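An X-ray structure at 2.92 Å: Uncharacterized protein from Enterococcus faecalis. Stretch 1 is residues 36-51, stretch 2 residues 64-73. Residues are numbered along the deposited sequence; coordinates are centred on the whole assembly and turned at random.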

# COMPACT_ATOMS: atom_id res chain seq x y z
N THR A 36 2.95 -6.91 8.67
CA THR A 36 1.64 -6.32 8.58
C THR A 36 0.88 -6.51 9.87
O THR A 36 1.00 -7.53 10.53
CB THR A 36 0.88 -6.98 7.44
OG1 THR A 36 0.56 -6.00 6.46
CG2 THR A 36 -0.38 -7.64 7.96
N ILE A 37 0.10 -5.51 10.25
CA ILE A 37 -0.70 -5.58 11.45
C ILE A 37 -2.13 -5.22 11.11
O ILE A 37 -2.39 -4.11 10.66
CB ILE A 37 -0.22 -4.60 12.52
CG1 ILE A 37 1.12 -5.04 13.10
CG2 ILE A 37 -1.25 -4.47 13.61
CD1 ILE A 37 1.70 -4.06 14.12
N GLU A 38 -3.05 -6.15 11.32
CA GLU A 38 -4.43 -5.94 10.91
C GLU A 38 -5.35 -5.82 12.11
O GLU A 38 -5.28 -6.62 13.03
CB GLU A 38 -4.90 -7.07 10.01
CG GLU A 38 -6.35 -6.97 9.57
CD GLU A 38 -6.79 -8.17 8.71
OE1 GLU A 38 -6.06 -9.19 8.69
OE2 GLU A 38 -7.86 -8.09 8.07
N VAL A 39 -6.21 -4.81 12.08
CA VAL A 39 -7.21 -4.64 13.11
C VAL A 39 -8.54 -5.17 12.61
O VAL A 39 -9.12 -4.61 11.69
CB VAL A 39 -7.41 -3.16 13.46
CG1 VAL A 39 -8.51 -2.99 14.49
CG2 VAL A 39 -6.10 -2.57 13.95
N ILE A 40 -9.01 -6.26 13.21
CA ILE A 40 -10.28 -6.85 12.83
C ILE A 40 -11.40 -6.27 13.66
O ILE A 40 -11.24 -5.93 14.82
CB ILE A 40 -10.32 -8.35 13.02
CG1 ILE A 40 -8.92 -8.97 12.87
CG2 ILE A 40 -11.36 -8.97 12.09
CD1 ILE A 40 -8.29 -8.74 11.55
N VAL A 41 -12.57 -6.22 13.05
CA VAL A 41 -13.67 -5.46 13.59
C VAL A 41 -14.98 -6.17 13.24
O VAL A 41 -15.18 -6.57 12.09
CB VAL A 41 -13.62 -4.05 12.98
CG1 VAL A 41 -14.98 -3.58 12.55
CG2 VAL A 41 -12.97 -3.08 13.95
N ARG A 42 -15.85 -6.35 14.23
CA ARG A 42 -17.13 -7.01 13.99
C ARG A 42 -18.29 -6.26 14.61
O ARG A 42 -18.29 -5.98 15.80
CB ARG A 42 -17.13 -8.43 14.54
CG ARG A 42 -16.27 -9.41 13.78
CD ARG A 42 -15.30 -10.08 14.72
NE ARG A 42 -15.13 -11.49 14.40
CZ ARG A 42 -14.68 -12.39 15.27
NH1 ARG A 42 -14.55 -13.66 14.91
NH2 ARG A 42 -14.37 -12.02 16.51
N LEU A 43 -19.29 -5.95 13.79
CA LEU A 43 -20.57 -5.45 14.30
C LEU A 43 -21.63 -6.54 14.26
O LEU A 43 -21.66 -7.37 13.35
CB LEU A 43 -21.03 -4.24 13.49
CG LEU A 43 -20.10 -3.03 13.49
CD1 LEU A 43 -20.71 -1.84 12.75
CD2 LEU A 43 -19.74 -2.64 14.92
N TYR A 44 -22.51 -6.55 15.26
CA TYR A 44 -23.64 -7.46 15.27
C TYR A 44 -24.95 -6.69 15.32
O TYR A 44 -25.00 -5.56 15.80
CB TYR A 44 -23.54 -8.43 16.45
CG TYR A 44 -22.28 -9.26 16.46
CD1 TYR A 44 -22.15 -10.38 15.66
CD2 TYR A 44 -21.21 -8.92 17.27
CE1 TYR A 44 -20.99 -11.14 15.67
CE2 TYR A 44 -20.05 -9.67 17.30
CZ TYR A 44 -19.94 -10.78 16.49
OH TYR A 44 -18.79 -11.53 16.51
N ALA A 45 -26.01 -7.30 14.82
CA ALA A 45 -27.34 -6.70 14.86
C ALA A 45 -28.40 -7.79 14.72
O ALA A 45 -28.17 -8.81 14.08
CB ALA A 45 -27.50 -5.65 13.78
N GLU A 46 -29.55 -7.55 15.34
CA GLU A 46 -30.62 -8.54 15.34
C GLU A 46 -31.50 -8.39 14.09
O GLU A 46 -32.00 -7.30 13.81
CB GLU A 46 -31.46 -8.39 16.61
CG GLU A 46 -32.47 -9.50 16.83
CD GLU A 46 -33.35 -9.24 18.03
OE1 GLU A 46 -34.47 -9.81 18.08
OE2 GLU A 46 -32.93 -8.46 18.91
N ASN A 47 -31.66 -9.48 13.35
CA ASN A 47 -32.47 -9.48 12.14
C ASN A 47 -33.94 -9.81 12.42
O ASN A 47 -34.27 -10.94 12.78
CB ASN A 47 -31.90 -10.48 11.13
CG ASN A 47 -32.45 -10.28 9.74
OD1 ASN A 47 -33.10 -9.28 9.46
ND2 ASN A 47 -32.19 -11.24 8.86
N ASN A 48 -34.81 -8.82 12.24
CA ASN A 48 -36.22 -8.98 12.60
C ASN A 48 -37.14 -9.29 11.43
O ASN A 48 -37.71 -10.38 11.35
CB ASN A 48 -36.72 -7.76 13.37
CG ASN A 48 -36.15 -7.68 14.76
OD1 ASN A 48 -35.75 -8.69 15.34
ND2 ASN A 48 -36.11 -6.48 15.32
N GLU A 49 -37.31 -8.32 10.52
CA GLU A 49 -38.14 -8.51 9.34
C GLU A 49 -37.66 -9.70 8.50
O GLU A 49 -38.20 -9.99 7.44
CB GLU A 49 -38.18 -7.21 8.50
CG GLU A 49 -38.61 -7.36 7.03
CD GLU A 49 -40.10 -7.61 6.83
OE1 GLU A 49 -40.85 -7.64 7.83
OE2 GLU A 49 -40.53 -7.78 5.66
N GLN A 50 -36.65 -10.40 9.00
CA GLN A 50 -36.02 -11.47 8.25
C GLN A 50 -35.75 -10.94 6.85
O GLN A 50 -35.94 -11.64 5.85
CB GLN A 50 -36.88 -12.73 8.25
CG GLN A 50 -37.09 -13.31 9.64
CD GLN A 50 -35.81 -13.39 10.45
OE1 GLN A 50 -35.80 -13.13 11.66
NE2 GLN A 50 -34.71 -13.74 9.79
N VAL A 51 -35.35 -9.68 6.82
CA VAL A 51 -34.83 -9.01 5.64
C VAL A 51 -33.87 -9.93 4.89
O VAL A 51 -32.97 -10.52 5.48
CB VAL A 51 -34.15 -7.68 6.06
CG1 VAL A 51 -33.17 -7.19 5.01
CG2 VAL A 51 -35.19 -6.60 6.36
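Stretch 2, residues 64-73: EFIEFEDGLL

A ladder of backbone hydrogen bonds provides the strongest polar links between the stretches. At the Val 39-Leu 72 pair, Val 39 N donates to Leu 72 O at 2.8 Å, nearly straight at 174°, and Leu 72 N returns a bond to Val 39 O at 3.0 Å. Two residues on, Val 41 N reaches Asp 70 O and Asp 70 N reaches Val 41 O, both at 2.9 Å. Leu 43 and Phe 68 form the tightest of these pairs, with Leu 43 N to Phe 68 O at 2.8 Å and Phe 68 N to Leu 43 O at 2.7 Å. Next comes Ala 45 N to Ile 66 O at 3.0 Å; its return partner, Ile 66 N to Ala 45 O, is short at 2.7 Å but weak, because its N-H...O angle is only 122°. Beyond strand 36-46 the ladder gains one more rung, Asn 47 N to Glu 64 O at 2.8 Å. Stretch 2, extended from Phe 65 through Leu 73, thus lies antiparallel to strand 36-46 of stretch 1, with an angle of 151° between their N-to-C directions and a closest approach of the axes of 4.5 Å.

The charged contact centres on Arg 42. Arg 42 NE forms a salt bridge with Glu 69 OE2 at 2.9 Å that includes a weak hydrogen bond, angle 125°. A second salt bridge joins Arg 42 NE to Glu 67 OE2 at 3.6 Å; that oxygen lies well out of the guanidinium plane, so the attraction is one of charge alone. On the same face, Glu 67 OE1 meets the edge of the Tyr 44 ring, 3.3 Å from Tyr 44 CE1.

Between the rungs lie the non-hydrogen-bonded pairs, where the CA atoms draw closer: 4.3 Å for Arg 42 CA to Glu 69 CA, against 5.3 Å for Val 41 CA to Asp 70 CA. Here CA-H groups turn inward to carbonyls, as in Arg 42 CA to Phe 68 O at 3.1 Å and Glu 69 CA to Val 41 O at 3.2 Å.

Farther along the face that carries Arg 42 and Tyr 44, the end of the Phe 65 side chain comes nearer to stretch 1. Phe 65 CE2 lies 3.5 Å from Tyr 44 CB, which sits at the ring edge, while Glu 46 CA and Ala 45 O lie over one ring face. At the other end, Leu 73 CD1 packs 3.3 Å from Thr 36 CG2 and 3.6 Å from Glu 38 CB. Gly 71 leaves room for the Glu 38 carboxylate: Glu 38 OE2 lies 3.9 Å from Gly 71 CA, and a CB there would clash with it.

The opposite face carries Val 39, Val 41, Leu 43 and Ala 45 beside Ile 66, Phe 68, Asp 70 and Leu 72. Ala 45 CB rests 3.8 Å from Ile 66 CG1, Val 39 CB 4.4 Å from Leu 72 CB, and Val 41 CG2 4.5 Å from Leu 72 CD1. Together the stretches bury 1103 Å², both sides summed.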

# COMPACT_ATOMS: atom_id res chain seq x y z
N GLU A 64 -31.18 -14.11 11.64
CA GLU A 64 -31.70 -13.88 12.98
C GLU A 64 -30.82 -12.92 13.78
O GLU A 64 -31.33 -12.05 14.49
CB GLU A 64 -31.86 -15.21 13.73
CG GLU A 64 -30.94 -16.33 13.24
CD GLU A 64 -29.48 -16.06 13.53
OE1 GLU A 64 -29.18 -15.48 14.60
OE2 GLU A 64 -28.62 -16.43 12.70
N PHE A 65 -29.51 -13.06 13.66
CA PHE A 65 -28.57 -12.15 14.31
C PHE A 65 -27.35 -11.96 13.41
O PHE A 65 -26.39 -12.74 13.47
CB PHE A 65 -28.14 -12.69 15.67
CG PHE A 65 -27.88 -11.62 16.69
CD1 PHE A 65 -28.87 -11.24 17.58
CD2 PHE A 65 -26.65 -10.98 16.74
CE1 PHE A 65 -28.63 -10.25 18.52
CE2 PHE A 65 -26.41 -9.99 17.68
CZ PHE A 65 -27.40 -9.62 18.57
N ILE A 66 -27.39 -10.93 12.57
CA ILE A 66 -26.38 -10.73 11.55
C ILE A 66 -25.04 -10.26 12.13
O ILE A 66 -24.98 -9.64 13.19
CB ILE A 66 -26.83 -9.72 10.49
CG1 ILE A 66 -26.92 -8.32 11.09
CG2 ILE A 66 -28.18 -10.10 9.90
CD1 ILE A 66 -27.50 -7.32 10.13
N GLU A 67 -23.98 -10.56 11.40
CA GLU A 67 -22.64 -10.19 11.81
C GLU A 67 -21.93 -9.54 10.63
O GLU A 67 -22.01 -10.02 9.50
CB GLU A 67 -21.86 -11.42 12.26
CG GLU A 67 -20.36 -11.33 11.97
CD GLU A 67 -19.56 -12.33 12.79
OE1 GLU A 67 -20.18 -13.26 13.34
OE2 GLU A 67 -18.32 -12.17 12.89
N PHE A 68 -21.26 -8.43 10.88
CA PHE A 68 -20.50 -7.78 9.83
C PHE A 68 -19.06 -7.64 10.26
O PHE A 68 -18.77 -7.09 11.32
CB PHE A 68 -21.09 -6.41 9.51
CG PHE A 68 -20.35 -5.69 8.43
CD1 PHE A 68 -20.83 -5.68 7.14
CD2 PHE A 68 -19.17 -5.03 8.71
CE1 PHE A 68 -20.16 -5.03 6.15
CE2 PHE A 68 -18.49 -4.37 7.72
CZ PHE A 68 -18.99 -4.36 6.43
N GLU A 69 -18.14 -8.15 9.45
CA GLU A 69 -16.74 -8.09 9.81
C GLU A 69 -15.95 -7.30 8.78
O GLU A 69 -16.26 -7.32 7.59
CB GLU A 69 -16.16 -9.48 9.95
CG GLU A 69 -14.69 -9.49 10.28
CD GLU A 69 -14.15 -10.88 10.50
OE1 GLU A 69 -13.69 -11.50 9.51
OE2 GLU A 69 -14.18 -11.36 11.66
N ASP A 70 -14.93 -6.59 9.24
CA ASP A 70 -14.03 -5.86 8.36
C ASP A 70 -12.63 -5.77 8.98
O ASP A 70 -12.42 -6.20 10.11
CB ASP A 70 -14.58 -4.47 8.04
CG ASP A 70 -14.19 -4.00 6.65
OD1 ASP A 70 -13.14 -4.44 6.13
OD2 ASP A 70 -14.94 -3.19 6.07
N GLY A 71 -11.69 -5.20 8.23
CA GLY A 71 -10.32 -5.09 8.69
C GLY A 71 -9.60 -3.86 8.19
O GLY A 71 -9.83 -3.39 7.07
N LEU A 72 -8.72 -3.34 9.05
CA LEU A 72 -7.89 -2.17 8.75
C LEU A 72 -6.42 -2.56 8.86
O LEU A 72 -6.00 -3.10 9.88
CB LEU A 72 -8.22 -1.05 9.73
CG LEU A 72 -9.68 -0.57 9.74
CD1 LEU A 72 -10.56 -1.49 10.55
CD2 LEU A 72 -9.77 0.85 10.28
N LEU A 73 -5.64 -2.29 7.82
CA LEU A 73 -4.28 -2.85 7.75
C LEU A 73 -3.13 -1.85 7.87
O LEU A 73 -3.15 -0.78 7.26
CB LEU A 73 -4.12 -3.64 6.46
CG LEU A 73 -2.88 -4.52 6.38
CD1 LEU A 73 -3.04 -5.73 7.29
CD2 LEU A 73 -2.67 -4.97 4.94